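Local coordinates for sarcosine oxidase (Pyrococcus horikoshii, PDB 1Y56), which forms the beta subunit of an archaeal L-proline dehydrogenase complex, binds FAD and FMN, and probably carries out the oxidation of L-proline, at residues 90-95 against 131-136; 173-178 against 210-215; 309-314 against 366-371; 345-350 against 357-362. All coordinates share one frame; numbering follows the deposited sequence.

Contact 1. Residues 90-95 against 131-136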
loop_
_atom_site.group_PDB
_atom_site.type_symbol
_atom_site.label_atom_id
_atom_site.label_comp_id
_atom_site.label_asym_id
_atom_site.label_seq_id
_atom_site.Cartn_x
_atom_site.Cartn_y
_atom_site.Cartn_z
ATOM N N LEU B 90 -61.762 -10.736 -4.794
ATOM C CA LEU B 90 -62.588 -9.899 -5.674
ATOM C C LEU B 90 -62.736 -10.499 -7.069
ATOM O O LEU B 90 -61.750 -10.881 -7.681
ATOM C CB LEU B 90 -62.014 -8.489 -5.802
ATOM C CG LEU B 90 -61.705 -7.693 -4.540
ATOM C CD1 LEU B 90 -60.921 -6.448 -4.907
ATOM C CD2 LEU B 90 -62.990 -7.367 -3.798
ATOM N N LEU B 91 -63.967 -10.557 -7.569
ATOM C CA LEU B 91 -64.258 -11.094 -8.903
ATOM C C LEU B 91 -64.796 -10.009 -9.838
ATOM O O LEU B 91 -65.516 -9.109 -9.413
ATOM C CB LEU B 91 -65.266 -12.236 -8.795
ATOM C CG LEU B 91 -64.921 -13.621 -8.235
ATOM C CD1 LEU B 91 -63.602 -13.737 -7.482
ATOM C CD2 LEU B 91 -66.065 -14.073 -7.346
ATOM N N TYR B 92 -64.454 -10.113 -11.120
ATOM C CA TYR B 92 -64.785 -9.058 -12.097
ATOM C C TYR B 92 -65.526 -9.511 -13.343
ATOM O O TYR B 92 -66.030 -8.666 -14.073
ATOM C CB TYR B 92 -63.530 -8.316 -12.541
ATOM C CG TYR B 92 -62.694 -7.820 -11.407
ATOM C CD1 TYR B 92 -62.805 -6.510 -10.965
ATOM C CD2 TYR B 92 -61.785 -8.663 -10.767
ATOM C CE1 TYR B 92 -62.027 -6.043 -9.918
ATOM C CE2 TYR B 92 -61.008 -8.208 -9.724
ATOM C CZ TYR B 92 -61.129 -6.898 -9.307
ATOM O OH TYR B 92 -60.361 -6.442 -8.272
ATOM N N ASP B 93 -65.573 -10.816 -13.604
ATOM C CA ASP B 93 -66.303 -11.332 -14.770
ATOM C C ASP B 93 -66.886 -12.741 -14.594
ATOM O O ASP B 93 -66.558 -13.458 -13.641
ATOM C CB ASP B 93 -65.469 -11.220 -16.057
ATOM C CG ASP B 93 -64.090 -11.843 -15.925
ATOM O OD1 ASP B 93 -63.085 -11.127 -16.164
ATOM O OD2 ASP B 93 -64.004 -13.045 -15.580
ATOM N N ASP B 94 -67.754 -13.118 -15.535
ATOM C CA ASP B 94 -68.518 -14.365 -15.484
ATOM C C ASP B 94 -67.592 -15.560 -15.536
ATOM O O ASP B 94 -67.824 -16.569 -14.876
ATOM C CB ASP B 94 -69.504 -14.415 -16.646
ATOM C CG ASP B 94 -70.357 -13.148 -16.754
ATOM O OD1 ASP B 94 -70.241 -12.250 -15.882
ATOM O OD2 ASP B 94 -71.154 -13.050 -17.716
ATOM N N GLU B 95 -66.545 -15.435 -16.339
ATOM C CA GLU B 95 -65.430 -16.352 -16.285
ATOM C C GLU B 95 -65.067 -16.696 -14.828
ATOM O O GLU B 95 -65.197 -17.856 -14.401
ATOM C CB GLU B 95 -64.225 -15.739 -17.015
ATOM C CG GLU B 95 -64.068 -16.183 -18.463
ATOM C CD GLU B 95 -63.914 -17.705 -18.588
ATOM O OE1 GLU B 95 -64.502 -18.282 -19.537
ATOM O OE2 GLU B 95 -63.220 -18.325 -17.732
ATOM N N ILE B 131 -65.596 -0.284 -5.750
ATOM C CA ILE B 131 -66.507 -1.374 -6.061
ATOM C C ILE B 131 -66.967 -1.369 -7.514
ATOM O O ILE B 131 -67.620 -2.298 -7.969
ATOM C CB ILE B 131 -67.655 -1.464 -4.983
ATOM C CG1 ILE B 131 -67.709 -2.878 -4.436
ATOM C CG2 ILE B 131 -69.030 -0.948 -5.458
ATOM C CD1 ILE B 131 -66.348 -3.374 -3.975
ATOM N N SER B 132 -66.538 -0.349 -8.248
ATOM C CA SER B 132 -67.086 -0.040 -9.567
ATOM C C SER B 132 -67.011 -1.134 -10.610
ATOM O O SER B 132 -67.878 -1.190 -11.470
ATOM C CB SER B 132 -66.532 1.281 -10.127
ATOM O OG SER B 132 -65.128 1.340 -10.030
ATOM N N GLU B 133 -66.005 -1.995 -10.570
ATOM C CA GLU B 133 -65.970 -3.076 -11.567
ATOM C C GLU B 133 -65.936 -4.490 -10.989
ATOM O O GLU B 133 -65.772 -5.462 -11.728
ATOM C CB GLU B 133 -64.864 -2.861 -12.597
ATOM C CG GLU B 133 -63.491 -2.591 -12.019
ATOM C CD GLU B 133 -62.488 -2.118 -13.074
ATOM O OE1 GLU B 133 -61.595 -1.307 -12.711
ATOM O OE2 GLU B 133 -62.584 -2.554 -14.257
ATOM N N VAL B 134 -66.104 -4.584 -9.671
ATOM C CA VAL B 134 -66.240 -5.858 -8.970
ATOM C C VAL B 134 -67.676 -6.332 -9.113
ATOM O O VAL B 134 -68.604 -5.577 -8.855
ATOM C CB VAL B 134 -65.947 -5.698 -7.474
ATOM C CG1 VAL B 134 -65.868 -7.061 -6.798
ATOM C CG2 VAL B 134 -64.667 -4.897 -7.262
ATOM N N ILE B 135 -67.866 -7.581 -9.522
ATOM C CA ILE B 135 -69.225 -8.077 -9.790
ATOM C C ILE B 135 -69.703 -9.085 -8.732
ATOM O O ILE B 135 -70.906 -9.239 -8.492
ATOM C CB ILE B 135 -69.392 -8.615 -11.254
ATOM C CG1 ILE B 135 -68.726 -9.986 -11.437
ATOM C CG2 ILE B 135 -68.905 -7.561 -12.288
ATOM C CD1 ILE B 135 -69.216 -10.730 -12.670
ATOM N N ALA B 136 -68.747 -9.753 -8.103
ATOM C CA ALA B 136 -69.007 -10.542 -6.922
ATOM C C ALA B 136 -67.695 -10.657 -6.162
ATOM O O ALA B 136 -66.658 -10.167 -6.617
ATOM C CB ALA B 136 -69.549 -11.910 -7.298
#
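L90 and L91 end strand 87-91 against the loop that leads into strand 136-140, and the antiparallel pairing opens with a classic beta bulge, in which I135 and A136 both face L91. L90, bonded through its backbone to I243 on the next strand, turns CD2 to V134 CG1, 4.2 Å away. L91 holds the bulge with both of its polar backbone atoms: its N donates to A136 O (2.9 Å), and its O accepts from I135 N at 2.8 Å, the second bond being the straighter at 164°. On the sheet face shared with A136, L91 CD2 meets A136 CB, and both residues also pack on L116 of strand 115-117. Y92 brings its ring alongside the loop: CD1 puts the ring edge to E133 O (3.2 Å), CE1 touches V134 CG2 (3.9 Å), and the hydroxyl reaches S244 OG. An alanine here would probably uncover V134 CG2 and leave the S244 hydroxyl without this partner. D93 suits the start of helix 94-109 because its short carboxylate can cap E96 N, while the E96 side chain returns to Y92 N. I135 lies against the link between strand and helix: chi1 (75°) sets CG1 near L91 O and Y92 C, and CD1 ends 3.6 Å from D93 C.

Contact 2. Residues 173-178 against 210-215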
loop_
_atom_site.group_PDB
_atom_site.type_symbol
_atom_site.label_atom_id
_atom_site.label_comp_id
_atom_site.label_asym_id
_atom_site.label_seq_id
_atom_site.Cartn_x
_atom_site.Cartn_y
_atom_site.Cartn_z
ATOM N N LYS B 173 -24.311 -29.999 6.918
ATOM C CA LYS B 173 -23.400 -30.059 5.792
ATOM C C LYS B 173 -23.384 -31.435 5.116
ATOM O O LYS B 173 -23.163 -31.520 3.916
ATOM C CB LYS B 173 -21.999 -29.607 6.230
ATOM C CG LYS B 173 -21.788 -28.084 6.099
ATOM C CD LYS B 173 -20.966 -27.457 7.251
ATOM C CE LYS B 173 -19.436 -27.635 7.118
ATOM N NZ LYS B 173 -18.995 -29.044 7.316
ATOM N N GLY B 174 -23.630 -32.499 5.881
ATOM C CA GLY B 174 -23.664 -33.861 5.341
ATOM C C GLY B 174 -24.444 -34.874 6.171
ATOM O O GLY B 174 -25.078 -34.527 7.174
ATOM N N PHE B 175 -24.409 -36.132 5.742
ATOM C CA PHE B 175 -25.043 -37.222 6.467
ATOM C C PHE B 175 -24.088 -38.393 6.575
ATOM O O PHE B 175 -23.374 -38.695 5.624
ATOM C CB PHE B 175 -26.287 -37.708 5.728
ATOM C CG PHE B 175 -27.425 -36.735 5.735
ATOM C CD1 PHE B 175 -28.330 -36.714 6.784
ATOM C CD2 PHE B 175 -27.606 -35.855 4.682
ATOM C CE1 PHE B 175 -29.394 -35.819 6.791
ATOM C CE2 PHE B 175 -28.670 -34.958 4.681
ATOM C CZ PHE B 175 -29.564 -34.941 5.740
ATOM N N LEU B 176 -24.075 -39.053 7.730
ATOM C CA LEU B 176 -23.441 -40.353 7.852
ATOM C C LEU B 176 -24.476 -41.397 7.510
ATOM O O LEU B 176 -25.414 -41.628 8.271
ATOM C CB LEU B 176 -22.934 -40.584 9.267
ATOM C CG LEU B 176 -21.544 -40.053 9.590
ATOM C CD1 LEU B 176 -21.584 -38.540 9.830
ATOM C CD2 LEU B 176 -20.963 -40.800 10.798
ATOM N N ILE B 177 -24.320 -42.006 6.342
ATOM C CA ILE B 177 -25.228 -43.053 5.898
ATOM C C ILE B 177 -24.461 -44.356 5.775
ATOM O O ILE B 177 -23.556 -44.468 4.954
ATOM C CB ILE B 177 -25.921 -42.688 4.568
ATOM C CG1 ILE B 177 -26.790 -41.442 4.757
ATOM C CG2 ILE B 177 -26.757 -43.860 4.059
ATOM C CD1 ILE B 177 -27.299 -40.843 3.474
ATOM N N GLU B 178 -24.817 -45.324 6.617
ATOM C CA GLU B 178 -24.172 -46.644 6.629
ATOM C C GLU B 178 -24.602 -47.469 5.434
ATOM O O GLU B 178 -24.001 -47.375 4.359
ATOM C CB GLU B 178 -24.504 -47.410 7.912
ATOM C CG GLU B 178 -23.405 -48.365 8.388
ATOM C CD GLU B 178 -22.268 -47.635 9.110
ATOM O OE1 GLU B 178 -21.976 -48.000 10.277
ATOM O OE2 GLU B 178 -21.678 -46.696 8.516
ATOM N N ALA B 210 -29.541 -33.422 -1.858
ATOM C CA ALA B 210 -28.223 -33.703 -2.382
ATOM C C ALA B 210 -27.293 -34.329 -1.343
ATOM O O ALA B 210 -26.643 -35.331 -1.629
ATOM C CB ALA B 210 -27.615 -32.447 -2.925
ATOM N N MET B 211 -27.226 -33.742 -0.147
ATOM C CA MET B 211 -26.351 -34.240 0.909
ATOM C C MET B 211 -26.755 -35.631 1.351
ATOM O O MET B 211 -25.926 -36.396 1.844
ATOM C CB MET B 211 -26.409 -33.337 2.122
ATOM C CG MET B 211 -25.859 -31.977 1.915
ATOM S SD MET B 211 -26.462 -30.976 3.278
ATOM C CE MET B 211 -26.234 -29.312 2.636
ATOM N N ALA B 212 -28.039 -35.937 1.190
ATOM C CA ALA B 212 -28.599 -37.212 1.609
ATOM C C ALA B 212 -28.461 -38.269 0.524
ATOM O O ALA B 212 -28.696 -39.453 0.775
ATOM C CB ALA B 212 -30.058 -37.039 1.984
ATOM N N GLY B 213 -28.100 -37.840 -0.682
ATOM C CA GLY B 213 -27.983 -38.745 -1.825
ATOM C C GLY B 213 -29.312 -39.221 -2.394
ATOM O O GLY B 213 -29.362 -40.236 -3.079
ATOM N N ILE B 214 -30.390 -38.485 -2.127
ATOM C CA ILE B 214 -31.715 -38.828 -2.649
ATOM C C ILE B 214 -31.698 -38.721 -4.166
ATOM O O ILE B 214 -31.435 -37.650 -4.711
ATOM C CB ILE B 214 -32.817 -37.900 -2.079
ATOM C CG1 ILE B 214 -32.805 -37.911 -0.546
ATOM C CG2 ILE B 214 -34.189 -38.270 -2.627
ATOM C CD1 ILE B 214 -32.712 -39.300 0.084
ATOM N N LYS B 215 -31.978 -39.837 -4.836
ATOM C CA LYS B 215 -31.985 -39.903 -6.306
ATOM C C LYS B 215 -33.355 -39.635 -6.951
ATOM O O LYS B 215 -33.438 -39.512 -8.176
ATOM C CB LYS B 215 -31.446 -41.260 -6.789
ATOM C CG LYS B 215 -30.022 -41.604 -6.347
ATOM C CD LYS B 215 -28.978 -41.017 -7.304
ATOM C CE LYS B 215 -27.634 -41.714 -7.137
ATOM N NZ LYS B 215 -27.828 -43.203 -7.093
#
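G174 on strand 172-177 comes to 5.2 Å, CA to CA, from M211 in the last turn of helix 205-212, yet no hydrogen bond joins the two segments, so the contact is made by side chains, several of them against main-chain carbonyls. M211, F175 and A212 do most of the work. The unbranched methionine chain leaves the helix toward the strand and runs on extended beyond CG; both CG and SD of M211 come to 3.4 Å from K173 O, laying the thioether beside the strand backbone where that strand bulges, K173 and G174 together facing K186. The same side chain lies about 4 Å from the bound FAD, so the contact borders the cofactor site. F175 leaves the strand toward the helix, and the edge of its ring, at CD2, meets M211 O at 3.3 Å, an aromatic C-H set against a carbonyl oxygen, while CE2 reaches M211 CB (3.8 Å) and A212 CB (3.7 Å). An alanine suits the second of these places, since its single methyl fits beside the broad ring. Two residues further along the strand I177 also points to the helix, and its CD1 ends 3.3 Å from A212 O. Just beyond, G213 takes the positive phi (73°) of a Schellman motif that closes the helix, a conformation a glycine adopts easily. Strand 172-177 is, within this chain, an outer strand of a three-stranded antiparallel sheet, laid here on the end of helix 205-212; L324 of a loop and Y327 of strand 327-331, in the seven-stranded mixed sheet, pack on A212, and V108 of the PH1363 subunit on M211.

Contact 3. Residues 309-314 against 366-371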
loop_
_atom_site.group_PDB
_atom_site.type_symbol
_atom_site.label_atom_id
_atom_site.label_comp_id
_atom_site.label_asym_id
_atom_site.label_seq_id
_atom_site.Cartn_x
_atom_site.Cartn_y
_atom_site.Cartn_z
ATOM N N ALA B 309 -40.654 -21.388 -2.375
ATOM C CA ALA B 309 -40.045 -22.650 -2.780
ATOM C C ALA B 309 -41.056 -23.395 -3.641
ATOM O O ALA B 309 -41.915 -24.118 -3.118
ATOM C CB ALA B 309 -39.636 -23.476 -1.582
ATOM N N LYS B 310 -40.956 -23.196 -4.960
ATOM C CA LYS B 310 -41.951 -23.687 -5.917
ATOM C C LYS B 310 -41.743 -25.129 -6.388
ATOM O O LYS B 310 -40.616 -25.538 -6.666
ATOM C CB LYS B 310 -42.012 -22.756 -7.128
ATOM C CG LYS B 310 -42.937 -21.552 -6.950
ATOM C CD LYS B 310 -43.274 -20.869 -8.282
ATOM C CE LYS B 310 -44.171 -21.736 -9.178
ATOM N NZ LYS B 310 -44.448 -21.086 -10.500
ATOM N N THR B 311 -42.839 -25.885 -6.469
ATOM C CA THR B 311 -42.877 -27.136 -7.225
ATOM C C THR B 311 -43.711 -26.938 -8.491
ATOM O O THR B 311 -44.457 -25.956 -8.593
ATOM C CB THR B 311 -43.497 -28.281 -6.420
ATOM O OG1 THR B 311 -44.840 -27.938 -6.058
ATOM C CG2 THR B 311 -42.672 -28.587 -5.178
ATOM N N PRO B 312 -43.601 -27.867 -9.458
ATOM C CA PRO B 312 -44.333 -27.761 -10.720
ATOM C C PRO B 312 -45.851 -27.680 -10.579
ATOM O O PRO B 312 -46.516 -27.160 -11.478
ATOM C CB PRO B 312 -43.950 -29.040 -11.455
ATOM C CG PRO B 312 -42.656 -29.417 -10.881
ATOM C CD PRO B 312 -42.747 -29.064 -9.440
ATOM N N ASP B 313 -46.395 -28.189 -9.478
ATOM C CA ASP B 313 -47.834 -28.109 -9.253
ATOM C C ASP B 313 -48.192 -27.271 -8.028
ATOM O O ASP B 313 -49.272 -27.421 -7.470
ATOM C CB ASP B 313 -48.471 -29.502 -9.183
ATOM C CG ASP B 313 -47.966 -30.329 -8.008
ATOM O OD1 ASP B 313 -48.266 -31.548 -7.971
ATOM O OD2 ASP B 313 -47.273 -29.780 -7.123
ATOM N N SER B 314 -47.286 -26.396 -7.602
ATOM C CA SER B 314 -47.548 -25.515 -6.456
ATOM C C SER B 314 -48.037 -26.201 -5.176
ATOM O O SER B 314 -48.684 -25.563 -4.354
ATOM C CB SER B 314 -48.524 -24.403 -6.842
ATOM O OG SER B 314 -47.877 -23.451 -7.666
ATOM N N PRO B 366 -44.189 -37.071 -2.316
ATOM C CA PRO B 366 -42.846 -36.830 -2.830
ATOM C C PRO B 366 -42.572 -37.538 -4.149
ATOM O O PRO B 366 -41.793 -37.044 -4.962
ATOM C CB PRO B 366 -41.960 -37.439 -1.752
ATOM C CG PRO B 366 -42.732 -37.274 -0.511
ATOM C CD PRO B 366 -44.163 -37.468 -0.897
ATOM N N TYR B 367 -43.206 -38.685 -4.356
ATOM C CA TYR B 367 -42.964 -39.470 -5.557
ATOM C C TYR B 367 -43.805 -39.055 -6.768
ATOM O O TYR B 367 -43.587 -39.548 -7.881
ATOM C CB TYR B 367 -43.132 -40.962 -5.259
ATOM C CG TYR B 367 -42.107 -41.482 -4.282
ATOM C CD1 TYR B 367 -40.804 -41.790 -4.694
ATOM C CD2 TYR B 367 -42.432 -41.660 -2.944
ATOM C CE1 TYR B 367 -39.854 -42.269 -3.792
ATOM C CE2 TYR B 367 -41.493 -42.142 -2.038
ATOM C CZ TYR B 367 -40.207 -42.443 -2.462
ATOM O OH TYR B 367 -39.287 -42.909 -1.540
ATOM N N ARG B 368 -44.742 -38.139 -6.575
ATOM C CA ARG B 368 -45.671 -37.827 -7.654
ATOM C C ARG B 368 -44.993 -37.333 -8.925
ATOM O O ARG B 368 -45.504 -37.551 -10.014
ATOM C CB ARG B 368 -46.777 -36.857 -7.200
ATOM C CG ARG B 368 -46.371 -35.415 -6.968
ATOM C CD ARG B 368 -47.567 -34.627 -6.459
ATOM N NE ARG B 368 -47.260 -33.238 -6.116
ATOM C CZ ARG B 368 -46.712 -32.841 -4.968
ATOM N NH1 ARG B 368 -46.376 -33.724 -4.035
ATOM N NH2 ARG B 368 -46.491 -31.556 -4.755
ATOM N N PHE B 369 -43.839 -36.686 -8.778
ATOM C CA PHE B 369 -43.233 -35.944 -9.885
ATOM C C PHE B 369 -42.541 -36.852 -10.884
ATOM O O PHE B 369 -42.702 -36.674 -12.095
ATOM C CB PHE B 369 -42.260 -34.882 -9.373
ATOM C CG PHE B 369 -42.855 -33.947 -8.370
ATOM C CD1 PHE B 369 -43.775 -32.986 -8.759
ATOM C CD2 PHE B 369 -42.490 -34.027 -7.031
ATOM C CE1 PHE B 369 -44.332 -32.121 -7.833
ATOM C CE2 PHE B 369 -43.040 -33.162 -6.089
ATOM C CZ PHE B 369 -43.958 -32.204 -6.491
ATOM N N GLU B 370 -41.776 -37.815 -10.372
ATOM C CA GLU B 370 -41.140 -38.807 -11.223
ATOM C C GLU B 370 -42.206 -39.699 -11.836
ATOM O O GLU B 370 -42.144 -39.999 -13.023
ATOM C CB GLU B 370 -40.073 -39.616 -10.479
ATOM C CG GLU B 370 -40.569 -40.768 -9.613
ATOM C CD GLU B 370 -39.433 -41.527 -8.919
ATOM O OE1 GLU B 370 -39.736 -42.457 -8.141
ATOM O OE2 GLU B 370 -38.240 -41.199 -9.138
ATOM N N ARG B 371 -43.199 -40.087 -11.040
ATOM C CA ARG B 371 -44.339 -40.841 -11.549
ATOM C C ARG B 371 -45.152 -40.091 -12.608
ATOM O O ARG B 371 -46.068 -40.661 -13.185
ATOM C CB ARG B 371 -45.267 -41.244 -10.405
ATOM C CG ARG B 371 -45.232 -42.726 -10.048
ATOM C CD ARG B 371 -44.327 -43.059 -8.843
ATOM N NE ARG B 371 -44.903 -42.741 -7.521
ATOM C CZ ARG B 371 -46.184 -42.437 -7.247
ATOM N NH1 ARG B 371 -46.527 -42.165 -5.992
ATOM N NH2 ARG B 371 -47.126 -42.400 -8.194
#
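The nearest CA atoms are those of P312 and F369, 8.3 Å apart, where a type I beta turn from T311 to S314, just after strand 299-310, faces a helical but irregularly bonded stretch at 366-371. Between the two segments D313 and R368 meet tip to tip in a side-on, two-pronged salt bridge. R368 NE donates to D313 OD1 (2.7 Å) and R368 NH2 to D313 OD2 (3.1 Å); each oxygen offers its syn lone pair, and the carboxylate and guanidinium planes lie only 11° apart. The arginine suits the place because its other N-H groups can also serve backbone oxygens, NH2 that of P316 and NH1 that of D365. R368 CG, set between its own backbone N and carbonyl carbon (chi1 72°), sits 3.8 Å above the centre of the F369 ring, while F369 CZ underlies one face of the guanidinium, toward its rim. A leucine in place of R368 would probably leave the D313 carboxylate without its countercharge and the P316 and D365 oxygens without these donors. F369 in turn backs the turn itself: its CZ lies 4.0 Å from T311 CB, and its CE1 3.8 Å from P312 CD.

Contact 4. Residues 345-350 against 357-362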
loop_
_atom_site.group_PDB
_atom_site.type_symbol
_atom_site.label_atom_id
_atom_site.label_comp_id
_atom_site.label_asym_id
_atom_site.label_seq_id
_atom_site.Cartn_x
_atom_site.Cartn_y
_atom_site.Cartn_z
ATOM N N GLY B 345 -47.348 -30.066 10.659
ATOM C CA GLY B 345 -46.705 -30.503 11.890
ATOM C C GLY B 345 -47.405 -31.765 12.347
ATOM O O GLY B 345 -46.778 -32.824 12.491
ATOM N N GLU B 346 -48.718 -31.652 12.533
ATOM C CA GLU B 346 -49.566 -32.784 12.885
ATOM C C GLU B 346 -49.368 -33.989 11.950
ATOM O O GLU B 346 -49.130 -35.096 12.425
ATOM C CB GLU B 346 -51.031 -32.350 12.905
ATOM C CG GLU B 346 -51.963 -33.257 13.693
ATOM C CD GLU B 346 -53.387 -32.711 13.741
ATOM O OE1 GLU B 346 -53.758 -32.134 14.799
ATOM O OE2 GLU B 346 -54.120 -32.843 12.721
ATOM N N MET B 347 -49.451 -33.775 10.636
ATOM C CA MET B 347 -49.263 -34.858 9.661
ATOM C C MET B 347 -47.910 -35.567 9.779
ATOM O O MET B 347 -47.861 -36.790 9.861
ATOM C CB MET B 347 -49.407 -34.330 8.237
ATOM C CG MET B 347 -50.819 -34.166 7.753
ATOM S SD MET B 347 -50.811 -33.148 6.271
ATOM C CE MET B 347 -52.193 -33.840 5.399
ATOM N N VAL B 348 -46.822 -34.792 9.761
ATOM C CA VAL B 348 -45.468 -35.337 9.818
ATOM C C VAL B 348 -45.281 -36.110 11.116
ATOM O O VAL B 348 -44.772 -37.222 11.094
ATOM C CB VAL B 348 -44.379 -34.235 9.647
ATOM C CG1 VAL B 348 -42.977 -34.776 9.949
ATOM C CG2 VAL B 348 -44.433 -33.637 8.246
ATOM N N ALA B 349 -45.715 -35.535 12.238
ATOM C CA ALA B 349 -45.669 -36.229 13.531
ATOM C C ALA B 349 -46.306 -37.621 13.423
ATOM O O ALA B 349 -45.670 -38.620 13.734
ATOM C CB ALA B 349 -46.357 -35.408 14.605
ATOM N N GLU B 350 -47.545 -37.669 12.941
ATOM C CA GLU B 350 -48.275 -38.913 12.756
ATOM C C GLU B 350 -47.579 -39.894 11.822
ATOM O O GLU B 350 -47.564 -41.092 12.086
ATOM C CB GLU B 350 -49.692 -38.631 12.270
ATOM C CG GLU B 350 -50.624 -38.101 13.352
ATOM C CD GLU B 350 -51.987 -37.686 12.816
ATOM O OE1 GLU B 350 -52.271 -37.908 11.614
ATOM O OE2 GLU B 350 -52.785 -37.129 13.608
ATOM N N THR B 357 -51.677 -40.952 8.619
ATOM C CA THR B 357 -52.268 -39.698 9.103
ATOM C C THR B 357 -53.770 -39.614 8.896
ATOM O O THR B 357 -54.308 -40.127 7.906
ATOM C CB THR B 357 -51.657 -38.442 8.409
ATOM O OG1 THR B 357 -52.050 -38.399 7.027
ATOM C CG2 THR B 357 -50.140 -38.437 8.501
ATOM N N LYS B 358 -54.429 -38.923 9.823
ATOM C CA LYS B 358 -55.853 -38.607 9.714
ATOM C C LYS B 358 -56.147 -37.900 8.369
ATOM O O LYS B 358 -56.909 -38.424 7.548
ATOM C CB LYS B 358 -56.288 -37.770 10.932
ATOM C CG LYS B 358 -57.689 -38.068 11.477
ATOM C CD LYS B 358 -58.735 -37.049 10.973
ATOM C CE LYS B 358 -60.010 -37.023 11.852
ATOM N NZ LYS B 358 -59.702 -36.777 13.307
ATOM N N LEU B 359 -55.495 -36.747 8.142
ATOM C CA LEU B 359 -55.611 -35.965 6.896
ATOM C C LEU B 359 -55.057 -36.696 5.653
ATOM O O LEU B 359 -54.287 -37.649 5.782
ATOM C CB LEU B 359 -54.891 -34.617 7.044
ATOM C CG LEU B 359 -55.328 -33.344 7.803
ATOM C CD1 LEU B 359 -56.740 -32.826 7.423
ATOM C CD2 LEU B 359 -55.167 -33.506 9.314
ATOM N N PRO B 360 -55.447 -36.241 4.444
ATOM C CA PRO B 360 -55.008 -36.809 3.166
ATOM C C PRO B 360 -53.587 -36.390 2.739
ATOM O O PRO B 360 -53.417 -35.718 1.716
ATOM C CB PRO B 360 -56.036 -36.248 2.181
ATOM C CG PRO B 360 -56.388 -34.950 2.742
ATOM C CD PRO B 360 -56.386 -35.123 4.231
ATOM N N VAL B 361 -52.583 -36.812 3.506
ATOM C CA VAL B 361 -51.185 -36.453 3.258
ATOM C C VAL B 361 -50.675 -36.941 1.904
ATOM O O VAL B 361 -49.741 -36.356 1.354
ATOM C CB VAL B 361 -50.248 -36.934 4.422
ATOM C CG1 VAL B 361 -50.048 -38.433 4.392
ATOM C CG2 VAL B 361 -48.907 -36.226 4.394
ATOM N N GLU B 362 -51.298 -37.979 1.350
ATOM C CA GLU B 362 -50.817 -38.569 0.091
ATOM C C GLU B 362 -50.941 -37.653 -1.140
ATOM O O GLU B 362 -50.266 -37.868 -2.143
ATOM C CB GLU B 362 -51.399 -39.978 -0.160
ATOM C CG GLU B 362 -52.925 -40.067 -0.273
ATOM C CD GLU B 362 -53.652 -39.919 1.077
ATOM O OE1 GLU B 362 -54.864 -39.588 1.048
ATOM O OE2 GLU B 362 -53.022 -40.124 2.154
#
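M347 reaches from helix 337-354 into the loop that doubles back along it, a loop bent by an inverse gamma turn centred on P360. Its flexible thioether chain crosses L359 at about a right angle, bringing CE to L359 CB (3.3 Å), and slides past V361 in the opposite direction, so that the same methyl also meets V361 CB at 3.8 Å. A bend at chi3 (148°) turns CE into this place between the two branched residues, and V63 of helix 58-78 and Y364 add to the packing on M347. One helical turn on, E350 also points at the loop. K358 N donates a hydrogen bond to E350 OE1 (3.0 Å), reaching it on the syn side but 25° out of the carboxylate plane; a glutamate, its chain extended, is long enough to take up a main-chain N-H of the loop from there. T357 serves both sides: CG2 packs on E350 CB (3.8 Å), while the hydroxyl donates to L359 O at 2.7 Å, tying the loop to itself before its turn. E346 likewise lies roughly perpendicular to L359. Its carboxylate pairs through OE1 with R66, and OE2, which also has a polar partner outside the two segments, comes to 3.6 Å from L359 CD2.

The four contacts are spread across the subunit. Contacts 1 and 2 lie on opposite sides of its centre, with their own centres 51 Å apart. Contact 1 nevertheless shares a sheet with contact 3: strands 87-91 and 136-140 belong to the same mixed sheet as strand 299-310, although the contact centres are 33 Å apart. Contact 2 is nearest the cofactor, the M211 side chain lying about 4 Å from FAD, whereas T311 of contact 3 and M347 of contact 4 stand about 11 and 13 Å from it. Contacts 2 and 3 approach to about 5 Å between nearest atoms without touching. Contact 4 is nested within the chain loop that contact 3 closes, centre to centre 18 Å.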